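RagA protein (Porphyromonas gingivalis, PDB 6SLN) probably works as a TonB-dependent transporter of the outer membrane, a plugged beta-barrel that imports nutrients, most likely peptides. Local coordinates at residues N468-S473 / R489-Y494; I373-S378 / S436-Q441. All coordinates share one frame; numbering follows the deposited sequence.

Interaction 1. Residues N468-S473 / R489-Y494; sequences NTRTSS and RRERAY
Glu491 is the hub of this strand pair, its two carboxylate oxygens shared among three side chains. Arg470 leaves the backbone with CG beside its own N, then bends at chi2 and chi3, so the guanidinium curls back along the sheet and meets Glu491 end-on. Arg470 NH1 and NH2 both donate to Glu491 OE1, NH2 the nearer at 2.8 Å, and OE1 lies almost in the guanidinium plane while the carboxylate stands nearly perpendicular to it (88°). Arg470 NH1 also reaches Arg492 O at 2.9 Å, a carbonyl that already accepts from Thr471 N. Glu491 OE2 takes Ser472 OG (2.7 Å) from above the carboxylate plane and Arg489 NE (2.7 Å) on its anti lone pair. Serine suits its place because OG, anti to the backbone N (chi1 -174°), is brought to OE2. The arginines balance the buried charge and the hydroxyl adds a hydrogen bond, which should favour the ionised acid. Arg489, extended throughout, carries NH1 onward to Met546 O and to an acidic side chain on the chain of a different protein.

On the other face, Thr471 OG1 sits between backbone N and carbonyl carbon (chi1 64°), close to Arg492 CB. A water in plane at the Tyr494 ring edge accepts from Arg492 NH1 and bonds Thr471 OG1 and Tyr494 OH, each at 2.9 Å. Glu561 holds Arg492 NE. Paired backbone bonds complete an antiparallel beta hairpin of the TonB-dependent receptor barrel.

Interaction 2. Residues I373-S378 / S436-Q441; sequences IANRRS and SSESHQ. With C8E ((hydroxyethyloxy)tri(ethyloxy)octane), chain I.
Two antiparallel neighbours in the wall of the TonB-dependent receptor beta-barrel meet here, 373-377 and 436-441, strands adjacent in space although 57 residues separate the segments in sequence. Ala374 and Ser439 form the hydrogen-bonded pair: Ala374 N donates to Ser439 O at 3.0 Å and Ser439 N to Ala374 O at 2.9 Å, both in the carbonyl plane. Both residues are small where Ala374 CB and Ser439 CB come within 4.3 Å. In the plug region, helix 169-173 receives Gln441 on Val171 and Arg376 on Asp170 and Ala173.

The next pair, Ile373 with His440, is non-hydrogen-bonded and turns to the other face. Both side chains start with the gamma branch beside the backbone N (chi1 -64° and -63°) and run side by side, so Ile373 CG1 comes to the edge of the imidazole, 3.7 Å from His440 CD2. The second gamma branch, CG2, lies against the carboxylate end of Glu438, whose chain bends at chi2.

A branched apolar side chain suits Ile373, between the imidazole edge and Ile466 of the second subunit. Asn468 ND2 of that subunit is hydrogen-bonded to His440 ND1, which helps to set the rotation of the ring. The detergent C8E passes by the Gln441 backbone, its C13 lying 3.6 Å from His440 CB.

How the interactions relate
Interactions 1 and 2 occupy four successive strands of the barrel wall, their centres about 10 Å apart, and they join where strand 435-450 lies against strand 456-475. Asn468 O and His440 N are 2.7 Å apart, a probable backbone hydrogen bond. On the face carrying Thr469 and Thr471, Thr469 OG1 probably bonds Ser439 OG, while Thr471 CG2 packs on Ser437 CB at 3.5 Å. Both contacts touch the second subunit, and because its Asn468 pairs with His440, a residue of interaction 1 in one copy meets one of interaction 2 in the other. Detergent also approaches both: the Asn468 side chain and a bound C8E have their nearest atoms about 4 Å apart, and C8E also lies beside His440 of interaction 2.

Interaction 1. Residues N468-S473 / R489-Y494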
loop_
_atom_site.group_PDB
_atom_site.type_symbol
_atom_site.label_atom_id
_atom_site.label_comp_id
_atom_site.label_asym_id
_atom_site.label_seq_id
_atom_site.Cartn_x
_atom_site.Cartn_y
_atom_site.Cartn_z
ATOM N N ASN A 468 9.892 6.586 7.775
ATOM C CA ASN A 468 8.915 6.309 6.726
ATOM C C ASN A 468 9.675 6.032 5.440
ATOM O O ASN A 468 10.455 6.876 4.975
ATOM C CB ASN A 468 7.948 7.470 6.503
ATOM C CG ASN A 468 6.923 7.591 7.591
ATOM O OD1 ASN A 468 6.012 6.765 7.700
ATOM N ND2 ASN A 468 7.056 8.638 8.405
ATOM N N THR A 469 9.426 4.868 4.859
ATOM C CA THR A 469 10.170 4.404 3.710
ATOM C C THR A 469 9.199 3.981 2.629
ATOM O O THR A 469 8.241 3.248 2.894
ATOM C CB THR A 469 11.071 3.238 4.090
ATOM O OG1 THR A 469 11.813 3.601 5.259
ATOM C CG2 THR A 469 12.016 2.893 2.939
ATOM N N ARG A 470 9.447 4.452 1.424
ATOM C CA ARG A 470 8.737 3.991 0.246
ATOM C C ARG A 470 9.731 3.256 -0.638
ATOM O O ARG A 470 10.821 3.767 -0.932
ATOM C CB ARG A 470 8.096 5.164 -0.504
ATOM C CG ARG A 470 6.879 5.743 0.232
ATOM C CD ARG A 470 5.694 4.816 0.086
ATOM N NE ARG A 470 5.028 4.991 -1.199
ATOM C CZ ARG A 470 5.268 4.237 -2.277
ATOM N NH1 ARG A 470 6.155 3.249 -2.219
ATOM N NH2 ARG A 470 4.615 4.455 -3.414
ATOM N N THR A 471 9.382 2.045 -1.021
ATOM C CA THR A 471 10.170 1.329 -1.999
ATOM C C THR A 471 9.284 1.077 -3.196
ATOM O O THR A 471 8.055 0.973 -3.079
ATOM C CB THR A 471 10.722 0.012 -1.464
ATOM O OG1 THR A 471 9.638 -0.876 -1.164
ATOM C CG2 THR A 471 11.511 0.281 -0.234
ATOM N N SER A 472 9.934 1.007 -4.349
ATOM C CA SER A 472 9.259 0.901 -5.623
ATOM C C SER A 472 10.031 -0.095 -6.452
ATOM O O SER A 472 11.260 -0.025 -6.518
ATOM C CB SER A 472 9.193 2.257 -6.328
ATOM O OG SER A 472 8.412 2.119 -7.489
ATOM N N SER A 473 9.319 -1.015 -7.075
ATOM C CA SER A 473 9.969 -2.087 -7.802
ATOM C C SER A 473 9.137 -2.413 -9.034
ATOM O O SER A 473 7.903 -2.455 -8.967
ATOM C CB SER A 473 10.158 -3.314 -6.892
ATOM O OG SER A 473 10.057 -4.522 -7.625
ATOM N N ARG A 489 4.639 -4.401 -11.063
ATOM C CA ARG A 489 5.104 -3.303 -10.241
ATOM C C ARG A 489 4.661 -3.587 -8.820
ATOM O O ARG A 489 3.572 -4.129 -8.612
ATOM C CB ARG A 489 4.528 -1.984 -10.738
ATOM C CG ARG A 489 4.927 -0.805 -9.896
ATOM C CD ARG A 489 4.432 0.484 -10.494
ATOM N NE ARG A 489 5.048 1.644 -9.866
ATOM C CZ ARG A 489 4.865 2.890 -10.290
ATOM N NH1 ARG A 489 4.084 3.119 -11.342
ATOM N NH2 ARG A 489 5.450 3.903 -9.657
ATOM N N ARG A 490 5.510 -3.242 -7.852
ATOM C CA ARG A 490 5.197 -3.438 -6.439
ATOM C C ARG A 490 5.599 -2.180 -5.688
ATOM O O ARG A 490 6.678 -1.628 -5.920
ATOM C CB ARG A 490 5.908 -4.686 -5.858
ATOM C CG ARG A 490 5.963 -4.766 -4.319
ATOM C CD ARG A 490 5.882 -6.212 -3.794
ATOM N NE ARG A 490 6.784 -7.128 -4.480
ATOM C CZ ARG A 490 8.118 -7.055 -4.450
ATOM N NH1 ARG A 490 8.733 -6.100 -3.758
ATOM N NH2 ARG A 490 8.852 -7.937 -5.130
ATOM N N GLU A 491 4.711 -1.707 -4.825
ATOM C CA GLU A 491 4.963 -0.520 -4.026
ATOM C C GLU A 491 4.755 -0.842 -2.551
ATOM O O GLU A 491 3.793 -1.533 -2.173
ATOM C CB GLU A 491 4.043 0.630 -4.439
ATOM C CG GLU A 491 4.140 0.970 -5.879
ATOM C CD GLU A 491 5.256 1.939 -6.155
ATOM O OE1 GLU A 491 5.675 2.646 -5.220
ATOM O OE2 GLU A 491 5.707 1.998 -7.319
ATOM N N ARG A 492 5.634 -0.307 -1.715
ATOM C CA ARG A 492 5.626 -0.652 -0.308
ATOM C C ARG A 492 5.793 0.600 0.521
ATOM O O ARG A 492 6.482 1.548 0.118
ATOM C CB ARG A 492 6.754 -1.627 0.039
ATOM C CG ARG A 492 6.369 -3.069 -0.117
ATOM C CD ARG A 492 7.590 -3.879 -0.108
ATOM N NE ARG A 492 7.312 -5.283 -0.371
ATOM C CZ ARG A 492 8.268 -6.172 -0.608
ATOM N NH1 ARG A 492 9.529 -5.770 -0.611
ATOM N NH2 ARG A 492 7.965 -7.442 -0.836
ATOM N N ALA A 493 5.198 0.571 1.711
ATOM C CA ALA A 493 5.307 1.674 2.652
ATOM C C ALA A 493 5.593 1.090 4.016
ATOM O O ALA A 493 4.811 0.276 4.511
ATOM C CB ALA A 493 4.028 2.513 2.676
ATOM N N TYR A 494 6.719 1.496 4.604
ATOM C CA TYR A 494 7.191 1.031 5.904
ATOM C C TYR A 494 7.127 2.192 6.876
ATOM O O TYR A 494 7.434 3.333 6.496
ATOM C CB TYR A 494 8.660 0.552 5.848
ATOM C CG TYR A 494 9.008 -0.591 4.908
ATOM C CD1 TYR A 494 9.182 -0.381 3.542
ATOM C CD2 TYR A 494 9.233 -1.869 5.402
ATOM C CE1 TYR A 494 9.523 -1.436 2.694
ATOM C CE2 TYR A 494 9.577 -2.918 4.567
ATOM C CZ TYR A 494 9.715 -2.702 3.220
ATOM O OH TYR A 494 10.045 -3.760 2.408
HETATM O O HOH W 1 10.665 -3.454 -0.407
#

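Interaction 2. Residues I373-S378 / S436-Q441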
loop_
_atom_site.group_PDB
_atom_site.type_symbol
_atom_site.label_atom_id
_atom_site.label_comp_id
_atom_site.label_asym_id
_atom_site.label_seq_id
_atom_site.Cartn_x
_atom_site.Cartn_y
_atom_site.Cartn_z
ATOM N N ILE A 373 17.384 11.935 4.478
ATOM C CA ILE A 373 16.802 11.238 3.341
ATOM C C ILE A 373 17.824 10.197 2.904
ATOM O O ILE A 373 18.986 10.528 2.647
ATOM C CB ILE A 373 16.441 12.204 2.205
ATOM C CG1 ILE A 373 15.345 13.176 2.655
ATOM C CG2 ILE A 373 15.971 11.429 0.984
ATOM C CD1 ILE A 373 14.867 14.101 1.532
ATOM N N ALA A 374 17.414 8.940 2.852
ATOM C CA ALA A 374 18.346 7.845 2.673
ATOM C C ALA A 374 17.857 6.924 1.566
ATOM O O ALA A 374 16.653 6.685 1.433
ATOM C CB ALA A 374 18.530 7.071 3.989
ATOM N N ASN A 375 18.804 6.412 0.769
ATOM C CA ASN A 375 18.525 5.471 -0.313
ATOM C C ASN A 375 19.352 4.213 -0.065
ATOM O O ASN A 375 20.589 4.258 -0.097
ATOM C CB ASN A 375 18.840 6.090 -1.671
ATOM C CG ASN A 375 18.083 7.392 -1.911
ATOM O OD1 ASN A 375 16.856 7.433 -1.808
ATOM N ND2 ASN A 375 18.812 8.459 -2.235
ATOM N N ARG A 376 18.670 3.105 0.214
ATOM C CA ARG A 376 19.291 1.812 0.465
ATOM C C ARG A 376 18.932 0.883 -0.676
ATOM O O ARG A 376 17.748 0.746 -1.006
ATOM C CB ARG A 376 18.801 1.178 1.772
ATOM C CG ARG A 376 19.607 1.476 3.001
ATOM C CD ARG A 376 19.103 0.651 4.184
ATOM N NE ARG A 376 19.671 1.150 5.438
ATOM C CZ ARG A 376 19.227 2.226 6.093
ATOM N NH1 ARG A 376 18.192 2.923 5.630
ATOM N NH2 ARG A 376 19.815 2.606 7.219
ATOM N N ARG A 377 19.944 0.254 -1.273
ATOM C CA ARG A 377 19.740 -0.911 -2.109
ATOM C C ARG A 377 20.760 -1.975 -1.745
ATOM O O ARG A 377 21.902 -1.677 -1.377
ATOM C CB ARG A 377 19.840 -0.616 -3.617
ATOM C CG ARG A 377 18.881 -1.513 -4.395
ATOM C CD ARG A 377 19.301 -1.840 -5.810
ATOM N NE ARG A 377 19.261 -0.683 -6.695
ATOM C CZ ARG A 377 18.809 -0.713 -7.948
ATOM N NH1 ARG A 377 18.328 -1.843 -8.478
ATOM N NH2 ARG A 377 18.836 0.398 -8.675
ATOM N N SER A 378 20.334 -3.226 -1.882
ATOM C CA SER A 378 21.137 -4.381 -1.531
ATOM C C SER A 378 21.144 -5.360 -2.681
ATOM O O SER A 378 20.145 -5.512 -3.396
ATOM C CB SER A 378 20.603 -5.056 -0.295
ATOM O OG SER A 378 20.683 -4.130 0.761
ATOM N N SER A 436 13.919 1.601 -6.231
ATOM C CA SER A 436 14.380 2.682 -5.380
ATOM C C SER A 436 13.757 2.512 -4.012
ATOM O O SER A 436 12.782 1.784 -3.844
ATOM C CB SER A 436 14.019 4.063 -5.915
ATOM O OG SER A 436 12.672 4.105 -6.320
ATOM N N SER A 437 14.351 3.193 -3.039
ATOM C CA SER A 437 13.824 3.273 -1.694
ATOM C C SER A 437 14.224 4.638 -1.182
ATOM O O SER A 437 15.404 4.984 -1.211
ATOM C CB SER A 437 14.374 2.163 -0.797
ATOM O OG SER A 437 14.455 2.574 0.565
ATOM N N GLU A 438 13.249 5.429 -0.763
ATOM C CA GLU A 438 13.515 6.672 -0.061
ATOM C C GLU A 438 13.007 6.520 1.364
ATOM O O GLU A 438 11.841 6.150 1.589
ATOM C CB GLU A 438 12.862 7.863 -0.762
ATOM C CG GLU A 438 13.579 8.267 -2.022
ATOM C CD GLU A 438 14.097 9.692 -1.966
ATOM O OE1 GLU A 438 14.903 10.074 -2.856
ATOM O OE2 GLU A 438 13.680 10.429 -1.038
ATOM N N SER A 439 13.893 6.776 2.317
ATOM C CA SER A 439 13.558 6.766 3.726
ATOM C C SER A 439 13.636 8.181 4.260
ATOM O O SER A 439 14.635 8.883 4.041
ATOM C CB SER A 439 14.492 5.856 4.521
ATOM O OG SER A 439 13.938 4.563 4.662
ATOM N N HIS A 440 12.590 8.594 4.967
ATOM C CA HIS A 440 12.585 9.879 5.646
ATOM C C HIS A 440 12.741 9.583 7.136
ATOM O O HIS A 440 11.791 9.141 7.797
ATOM C CB HIS A 440 11.323 10.672 5.302
ATOM C CG HIS A 440 11.222 11.023 3.845
ATOM N ND1 HIS A 440 10.031 11.005 3.152
ATOM C CD2 HIS A 440 12.178 11.364 2.943
ATOM C CE1 HIS A 440 10.255 11.334 1.892
ATOM N NE2 HIS A 440 11.548 11.556 1.741
ATOM N N GLN A 441 13.958 9.808 7.639
ATOM C CA GLN A 441 14.316 9.606 9.033
ATOM C C GLN A 441 14.243 10.927 9.778
ATOM O O GLN A 441 14.830 11.921 9.341
ATOM C CB GLN A 441 15.727 9.020 9.162
ATOM C CG GLN A 441 16.081 8.564 10.566
ATOM C CD GLN A 441 15.212 7.391 11.005
ATOM O OE1 GLN A 441 14.727 6.615 10.162
ATOM N NE2 GLN A 441 15.002 7.256 12.322
HETATM C C1 C8E I . 23.208 18.166 1.396
HETATM C C2 C8E I . 21.978 18.947 1.864
HETATM C C3 C8E I . 21.472 18.519 3.245
HETATM C C4 C8E I . 19.935 18.511 3.330
HETATM C C5 C8E I . 19.409 17.454 4.311
HETATM C C6 C8E I . 18.171 17.862 5.119
HETATM C C7 C8E I . 17.568 16.665 5.868
HETATM C C8 C8E I . 16.039 16.763 5.980
HETATM O O9 C8E I . 15.439 15.488 6.146
HETATM C C10 C8E I . 14.491 15.407 7.200
HETATM C C11 C8E I . 13.510 14.250 6.963
HETATM O O12 C8E I . 12.463 14.219 7.926
HETATM C C13 C8E I . 11.302 13.491 7.536
HETATM C C14 C8E I . 10.658 12.840 8.772
HETATM O O15 C8E I . 9.301 12.442 8.649
HETATM C C16 C8E I . 8.444 13.163 9.527
HETATM C C17 C8E I . 8.986 13.324 10.963
HETATM O O18 C8E I . 8.280 14.301 11.734
HETATM C C19 C8E I . 8.567 14.285 13.126
HETATM C C20 C8E I . 7.491 15.033 13.920
HETATM O O21 C8E I . 7.834 15.265 15.277
#